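Local coordinates for transcriptional regulator (Bacillus halodurans, PDB 1Z4E), which probably transfers acyl groups, as other proteins of the GNAT fold do, and may act in the regulation of transcription, at residues Glu9-Glu12 against Gly13-Glu16; Arg135-Gln139 against Leu140-Ala144. All blocks are in the same frame, centred on the assembly; numbering follows the deposited sequence.

Contact 1 (Glu9-Glu12 against Gly13-Glu16); sequences EATE and GDLE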
ATOM      1  N   GLU A   9       1.464 -15.572  12.909  1.00 13.52           N
ATOM      2  CA  GLU A   9       1.023 -14.207  13.175  1.00 13.00           C
ATOM      3  C   GLU A   9       1.605 -13.822  14.538  1.00 13.56           C
ATOM      4  O   GLU A   9       1.754 -14.667  15.415  1.00 10.75           O
ATOM      5  CB  GLU A   9      -0.510 -14.115  13.228  1.00 21.00           C
ATOM      6  CG  GLU A   9      -1.208 -14.405  11.909  1.00 26.23           C
ATOM      7  CD  GLU A   9      -2.680 -14.026  11.941  1.00 32.67           C
ATOM      8  OE1 GLU A   9      -2.985 -12.819  12.009  1.00 33.56           O
ATOM      9  OE2 GLU A   9      -3.533 -14.936  11.903  1.00 33.39           O
ATOM     10  N   ALA A  10       1.943 -12.553  14.711  1.00 15.94           N
ATOM     11  CA  ALA A  10       2.508 -12.089  15.971  1.00 14.25           C
ATOM     12  C   ALA A  10       1.427 -11.950  17.042  1.00 17.83           C
ATOM     13  O   ALA A  10       0.241 -11.847  16.729  1.00 17.86           O
ATOM     14  CB  ALA A  10       3.204 -10.737  15.759  1.00 17.43           C
ATOM     15  N   THR A  11       1.833 -11.972  18.309  1.00 15.30           N
ATOM     16  CA  THR A  11       0.890 -11.770  19.411  1.00 14.97           C
ATOM     17  C   THR A  11       1.508 -10.676  20.290  1.00 16.30           C
ATOM     18  O   THR A  11       2.611 -10.206  20.007  1.00 11.99           O
ATOM     19  CB  THR A  11       0.682 -13.053  20.261  1.00 24.40           C
ATOM     20  OG1 THR A  11       1.881 -13.355  20.978  1.00 25.85           O
ATOM     21  CG2 THR A  11       0.316 -14.236  19.365  1.00 22.00           C
ATOM     22  N   GLU A  12       0.806 -10.269  21.343  1.00 17.17           N
ATOM     23  CA  GLU A  12       1.309  -9.228  22.231  1.00 16.81           C
ATOM     24  C   GLU A  12       2.667  -9.585  22.825  1.00 15.12           C
ATOM     25  O   GLU A  12       3.494  -8.706  23.095  1.00 16.31           O
ATOM     26  CB  GLU A  12       0.304  -8.961  23.356  1.00 14.45           C
ATOM     27  CG  GLU A  12      -0.999  -8.312  22.886  1.00 17.50           C
ATOM     28  CD  GLU A  12      -1.964  -9.296  22.245  1.00 19.28           C
ATOM     29  OE1 GLU A  12      -1.661 -10.514  22.207  1.00 16.20           O
ATOM     30  OE2 GLU A  12      -3.032  -8.851  21.786  1.00 19.87           O
ATOM     31  N   GLY A  13       2.898 -10.880  23.014  1.00 15.20           N
ATOM     32  CA  GLY A  13       4.155 -11.338  23.570  1.00 14.82           C
ATOM     33  C   GLY A  13       5.377 -11.077  22.699  1.00 16.93           C
ATOM     34  O   GLY A  13       6.507 -11.131  23.188  1.00 13.06           O
ATOM     35  N   ASP A  14       5.160 -10.791  21.416  1.00 16.31           N
ATOM     36  CA  ASP A  14       6.264 -10.534  20.488  1.00 17.53           C
ATOM     37  C   ASP A  14       6.538  -9.045  20.315  1.00 16.91           C
ATOM     38  O   ASP A  14       7.575  -8.658  19.761  1.00 15.43           O
ATOM     39  CB  ASP A  14       5.941 -11.095  19.095  1.00 12.04           C
ATOM     40  CG  ASP A  14       5.524 -12.545  19.126  1.00 13.93           C
ATOM     41  OD1 ASP A  14       6.200 -13.343  19.804  1.00 13.66           O
ATOM     42  OD2 ASP A  14       4.526 -12.890  18.457  1.00 12.74           O
ATOM     43  N   LEU A  15       5.608  -8.218  20.778  1.00 18.22           N
ATOM     44  CA  LEU A  15       5.718  -6.775  20.592  1.00 18.74           C
ATOM     45  C   LEU A  15       7.032  -6.152  21.025  1.00 19.54           C
ATOM     46  O   LEU A  15       7.597  -5.343  20.295  1.00 19.55           O
ATOM     47  CB  LEU A  15       4.560  -6.054  21.286  1.00 18.65           C
ATOM     48  CG  LEU A  15       4.412  -4.575  20.904  1.00 17.34           C
ATOM     49  CD1 LEU A  15       4.283  -4.430  19.387  1.00 15.03           C
ATOM     50  CD2 LEU A  15       3.183  -3.994  21.594  1.00 15.61           C
ATOM     51  N   GLU A  16       7.517  -6.520  22.205  1.00 13.80           N
ATOM     52  CA  GLU A  16       8.771  -5.961  22.704  1.00 14.88           C
ATOM     53  C   GLU A  16       9.923  -6.249  21.739  1.00 15.19           C
ATOM     54  O   GLU A  16      10.712  -5.349  21.405  1.00 15.40           O
ATOM     55  CB  GLU A  16       9.073  -6.521  24.102  1.00 19.45           C
ATOM     56  CG  GLU A  16      10.290  -5.917  24.798  1.00 24.25           C
ATOM     57  CD  GLU A  16      11.586  -6.614  24.430  1.00 24.79           C
ATOM     58  OE1 GLU A  16      11.578  -7.856  24.333  1.00 25.49           O
ATOM     59  OE2 GLU A  16      12.615  -5.926  24.258  1.00 27.65           O
TER
HETATM   60  O   HOH W   1       4.316 -14.581  21.368  1.00 33.31           O
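The carboxylate of Asp-14 is the flat group of this turn, and Thr-11 N reaches its OD2 over 2.8 Å from the anti side, 35° out of the carboxylate plane. That N-H bond is fairly straight (160°). Ala-10 CA also lies close to Asp-14 OD2, at 3.3 Å, while Asp-14 OD1 accepts a hydrogen bond from a water 2.7 Å away that is also hydrogen-bonded to Thr-11 OG1. With CG of Asp-14 anti to its carbonyl carbon and beside its backbone N (chi1 -52°), the carboxylate is turned back over the preceding residues. Beside this side-chain-to-backbone bond runs a backbone one in the reverse direction, from Asp-14 N to Thr-11 O (3.0 Å), which closes a turn. Gly-13 N makes a weak bond to Thr-11 OG1 at 3.4 Å. One residue on, Leu-15 N binds Glu-12 O at 3.2 Å, so two successive turns lead into the helix. Arg-8 forms a salt bridge to the same OD2 of Asp-14, which probably favours a charged carboxylate. With an alanine in place of Asp-14, Thr-11 N would probably lose its acceptor, and Arg-8 its partner here, leaving the loop freer to move. The linker joins strand 6-9 to helix 15-24: Ala-10 is held by backbone hydrogen bonds to Leu-57 of strand 55-62, Glu-12 pairs with Lys-50, and Leu-15 packs on Phe-46 of helix 40-51 and on Leu-78 of the second subunit.

Contact 2 (Arg135-Gln139 against Leu140-Ala144); sequences RFYEQ and LGFKA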
ATOM      1  N   ARG A 135      17.908  -6.118  -4.985  1.00 17.13           N
ATOM      2  CA  ARG A 135      18.417  -7.410  -5.438  1.00 16.15           C
ATOM      3  C   ARG A 135      17.662  -8.569  -4.771  1.00 15.54           C
ATOM      4  O   ARG A 135      17.310  -9.557  -5.419  1.00 14.54           O
ATOM      5  CB  ARG A 135      19.911  -7.499  -5.108  1.00 30.97           C
ATOM      6  CG  ARG A 135      20.604  -8.731  -5.638  1.00 33.21           C
ATOM      7  CD  ARG A 135      22.119  -8.634  -5.445  1.00 37.21           C
ATOM      8  NE  ARG A 135      22.624  -7.306  -5.787  1.00 46.39           N
ATOM      9  CZ  ARG A 135      22.968  -6.387  -4.890  1.00 44.50           C
ATOM     10  NH1 ARG A 135      22.870  -6.655  -3.594  1.00 47.36           N
ATOM     11  NH2 ARG A 135      23.397  -5.195  -5.284  1.00 51.88           N
ATOM     12  N   PHE A 136      17.437  -8.443  -3.470  1.00 15.11           N
ATOM     13  CA  PHE A 136      16.723  -9.457  -2.694  1.00 16.53           C
ATOM     14  C   PHE A 136      15.342  -9.745  -3.284  1.00 15.61           C
ATOM     15  O   PHE A 136      14.943 -10.904  -3.436  1.00 12.46           O
ATOM     16  CB  PHE A 136      16.553  -8.977  -1.249  1.00 19.76           C
ATOM     17  CG  PHE A 136      15.643  -9.848  -0.417  1.00 16.26           C
ATOM     18  CD1 PHE A 136      16.101 -11.050   0.114  1.00 23.20           C
ATOM     19  CD2 PHE A 136      14.328  -9.463  -0.171  1.00 19.00           C
ATOM     20  CE1 PHE A 136      15.259 -11.855   0.885  1.00 23.76           C
ATOM     21  CE2 PHE A 136      13.481 -10.260   0.593  1.00 20.36           C
ATOM     22  CZ  PHE A 136      13.947 -11.459   1.123  1.00 21.41           C
ATOM     23  N   TYR A 137      14.609  -8.686  -3.606  1.00 12.37           N
ATOM     24  CA  TYR A 137      13.270  -8.834  -4.154  1.00 14.46           C
ATOM     25  C   TYR A 137      13.229  -9.274  -5.614  1.00 13.35           C
ATOM     26  O   TYR A 137      12.322 -10.012  -6.015  1.00 16.89           O
ATOM     27  CB  TYR A 137      12.491  -7.532  -3.949  1.00 17.35           C
ATOM     28  CG  TYR A 137      12.148  -7.331  -2.494  1.00 20.07           C
ATOM     29  CD1 TYR A 137      11.196  -8.137  -1.876  1.00 22.84           C
ATOM     30  CD2 TYR A 137      12.834  -6.395  -1.711  1.00 18.32           C
ATOM     31  CE1 TYR A 137      10.931  -8.030  -0.521  1.00 23.16           C
ATOM     32  CE2 TYR A 137      12.576  -6.280  -0.343  1.00 22.87           C
ATOM     33  CZ  TYR A 137      11.623  -7.105   0.242  1.00 20.72           C
ATOM     34  OH  TYR A 137      11.379  -7.039   1.592  1.00 26.36           O
ATOM     35  N   GLU A 138      14.203  -8.832  -6.406  1.00 11.49           N
ATOM     36  CA  GLU A 138      14.258  -9.226  -7.803  1.00 12.06           C
ATOM     37  C   GLU A 138      14.541 -10.723  -7.860  1.00 10.54           C
ATOM     38  O   GLU A 138      14.024 -11.428  -8.727  1.00 14.38           O
ATOM     39  CB  GLU A 138      15.341  -8.434  -8.545  1.00 11.99           C
ATOM     40  CG  GLU A 138      14.952  -6.985  -8.774  1.00 12.25           C
ATOM     41  CD  GLU A 138      16.030  -6.191  -9.494  1.00 18.34           C
ATOM     42  OE1 GLU A 138      17.219  -6.425  -9.213  1.00 17.98           O
ATOM     43  OE2 GLU A 138      15.682  -5.326 -10.324  1.00 19.76           O
ATOM     44  N   GLN A 139      15.342 -11.208  -6.913  1.00 14.82           N
ATOM     45  CA  GLN A 139      15.668 -12.627  -6.848  1.00 17.07           C
ATOM     46  C   GLN A 139      14.418 -13.462  -6.565  1.00 16.42           C
ATOM     47  O   GLN A 139      14.343 -14.625  -6.960  1.00 15.21           O
ATOM     48  CB  GLN A 139      16.718 -12.876  -5.761  1.00 14.62           C
ATOM     49  CG  GLN A 139      18.086 -12.289  -6.083  1.00 20.67           C
ATOM     50  CD  GLN A 139      19.027 -12.342  -4.899  1.00 20.26           C
ATOM     51  OE1 GLN A 139      18.613 -12.611  -3.766  1.00 23.61           O
ATOM     52  NE2 GLN A 139      20.298 -12.081  -5.148  1.00 17.64           N
ATOM     53  N   LEU A 140      13.443 -12.869  -5.879  1.00 16.58           N
ATOM     54  CA  LEU A 140      12.191 -13.564  -5.560  1.00 12.42           C
ATOM     55  C   LEU A 140      11.240 -13.552  -6.762  1.00 15.81           C
ATOM     56  O   LEU A 140      10.314 -14.356  -6.848  1.00 13.80           O
ATOM     57  CB  LEU A 140      11.512 -12.908  -4.355  1.00 15.09           C
ATOM     58  CG  LEU A 140      12.123 -13.261  -2.996  1.00 16.34           C
ATOM     59  CD1 LEU A 140      11.546 -12.371  -1.912  1.00 17.61           C
ATOM     60  CD2 LEU A 140      11.855 -14.738  -2.700  1.00 19.81           C
ATOM     61  N   GLY A 141      11.473 -12.637  -7.691  1.00 13.02           N
ATOM     62  CA  GLY A 141      10.611 -12.573  -8.856  1.00 15.38           C
ATOM     63  C   GLY A 141       9.844 -11.273  -8.941  1.00 13.52           C
ATOM     64  O   GLY A 141       8.997 -11.106  -9.820  1.00 14.10           O
ATOM     65  N   PHE A 142      10.123 -10.352  -8.024  1.00 12.75           N
ATOM     66  CA  PHE A 142       9.465  -9.049  -8.045  1.00 12.31           C
ATOM     67  C   PHE A 142      10.127  -8.199  -9.122  1.00 13.82           C
ATOM     68  O   PHE A 142      11.313  -8.376  -9.430  1.00 13.69           O
ATOM     69  CB  PHE A 142       9.630  -8.322  -6.706  1.00 11.43           C
ATOM     70  CG  PHE A 142       8.705  -8.798  -5.621  1.00 11.51           C
ATOM     71  CD1 PHE A 142       7.447  -8.217  -5.458  1.00 11.94           C
ATOM     72  CD2 PHE A 142       9.104  -9.798  -4.739  1.00 13.14           C
ATOM     73  CE1 PHE A 142       6.598  -8.626  -4.423  1.00 18.86           C
ATOM     74  CE2 PHE A 142       8.258 -10.214  -3.697  1.00 14.73           C
ATOM     75  CZ  PHE A 142       7.004  -9.624  -3.544  1.00 17.14           C
ATOM     76  N   LYS A 143       9.363  -7.268  -9.680  1.00 15.96           N
ATOM     77  CA  LYS A 143       9.874  -6.356 -10.695  1.00 17.62           C
ATOM     78  C   LYS A 143       9.776  -4.924 -10.161  1.00 15.73           C
ATOM     79  O   LYS A 143       8.735  -4.528  -9.636  1.00 13.18           O
ATOM     80  CB  LYS A 143       9.051  -6.472 -11.987  1.00 32.91           C
ATOM     81  CG  LYS A 143       9.438  -5.448 -13.052  1.00 39.21           C
ATOM     82  CD  LYS A 143       8.601  -5.587 -14.322  1.00 39.59           C
ATOM     83  CE  LYS A 143       8.940  -6.861 -15.094  1.00 49.76           C
ATOM     84  NZ  LYS A 143      10.347  -6.871 -15.610  1.00 49.15           N
ATOM     85  N   ALA A 144      10.854  -4.154 -10.298  1.00 12.39           N
ATOM     86  CA  ALA A 144      10.876  -2.768  -9.837  1.00 13.35           C
ATOM     87  C   ALA A 144      10.292  -1.884 -10.946  1.00 14.10           C
ATOM     88  O   ALA A 144      10.975  -1.046 -11.536  1.00 14.76           O
ATOM     89  CB  ALA A 144      12.304  -2.353  -9.512  1.00 24.55           C
TER
HETATM   90  O   HOH W   2      13.204  -5.027 -11.446  1.00 20.98           O
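Tyr-137 turns the edge of its ring toward the face of Phe-142 in a T-shaped pair, with centroids 5.7 Å apart and planes at 86°. The two side chains run side by side in the same direction, and Tyr-137 CD1 lies 3.9 Å from Phe-142 CD2. A Schellman motif brings them together where helix 133-140 of the GNAT fold gives way to strand 143-152. Its evidence is a pair of backbone bonds, Phe-142 N to Tyr-137 O at 3.0 Å and Gly-141 N to Glu-138 O at 3.0 Å, together with the positive phi of Gly-141 (116°), where a CB would be jammed against the preceding carbonyl oxygen. The second aromatic of the helix, Phe-136, sets its CD2 over the centre of one face of the Tyr-137 ring. Phe-136 CG stands anti to its own backbone N (chi1 171°), which carries the ring along the helix to where Phe-136 CE2 meets Leu-140 CD1 at 3.8 Å. Leu-140 and Phe-136 also touch Val-107 of helix 102-116, whereas Tyr-137 and Phe-142 rest on Leu-124 of strand 119-127. The second subunit adds Leu-149 against Tyr-137 and Met-151 against Phe-142, and Lys-143 joins an antiparallel ladder with one of its strands. A water donates to Glu-138 OE2 at 2.7 Å and accepts from Ala-144 N at 2.8 Å, bridging helix and strand.

How the contacts relate
From the N terminus, strand 6-9 runs straight into contact 1, where the chain turns into helix 15-24. Contact 2 comes much later, where helix 133-140 ends and strand 143-152 begins. Each is a local turn in one unbroken stretch, so neither closes a long loop; they follow in series without nesting or crossing. The centres of contacts 1 and 2 are 28 Å apart, their nearest atoms about 17 Å, on opposite sides of the chain's centre. Contact 1 joins strand 6-9, outermost within this chain, to helix 15-24, with side chains reaching helix 40-51 and strand 55-62; contact 2 joins helix 102-116 to strand 119-127, its other outermost strand. Both reach the second subunit, contact 2 with more residues.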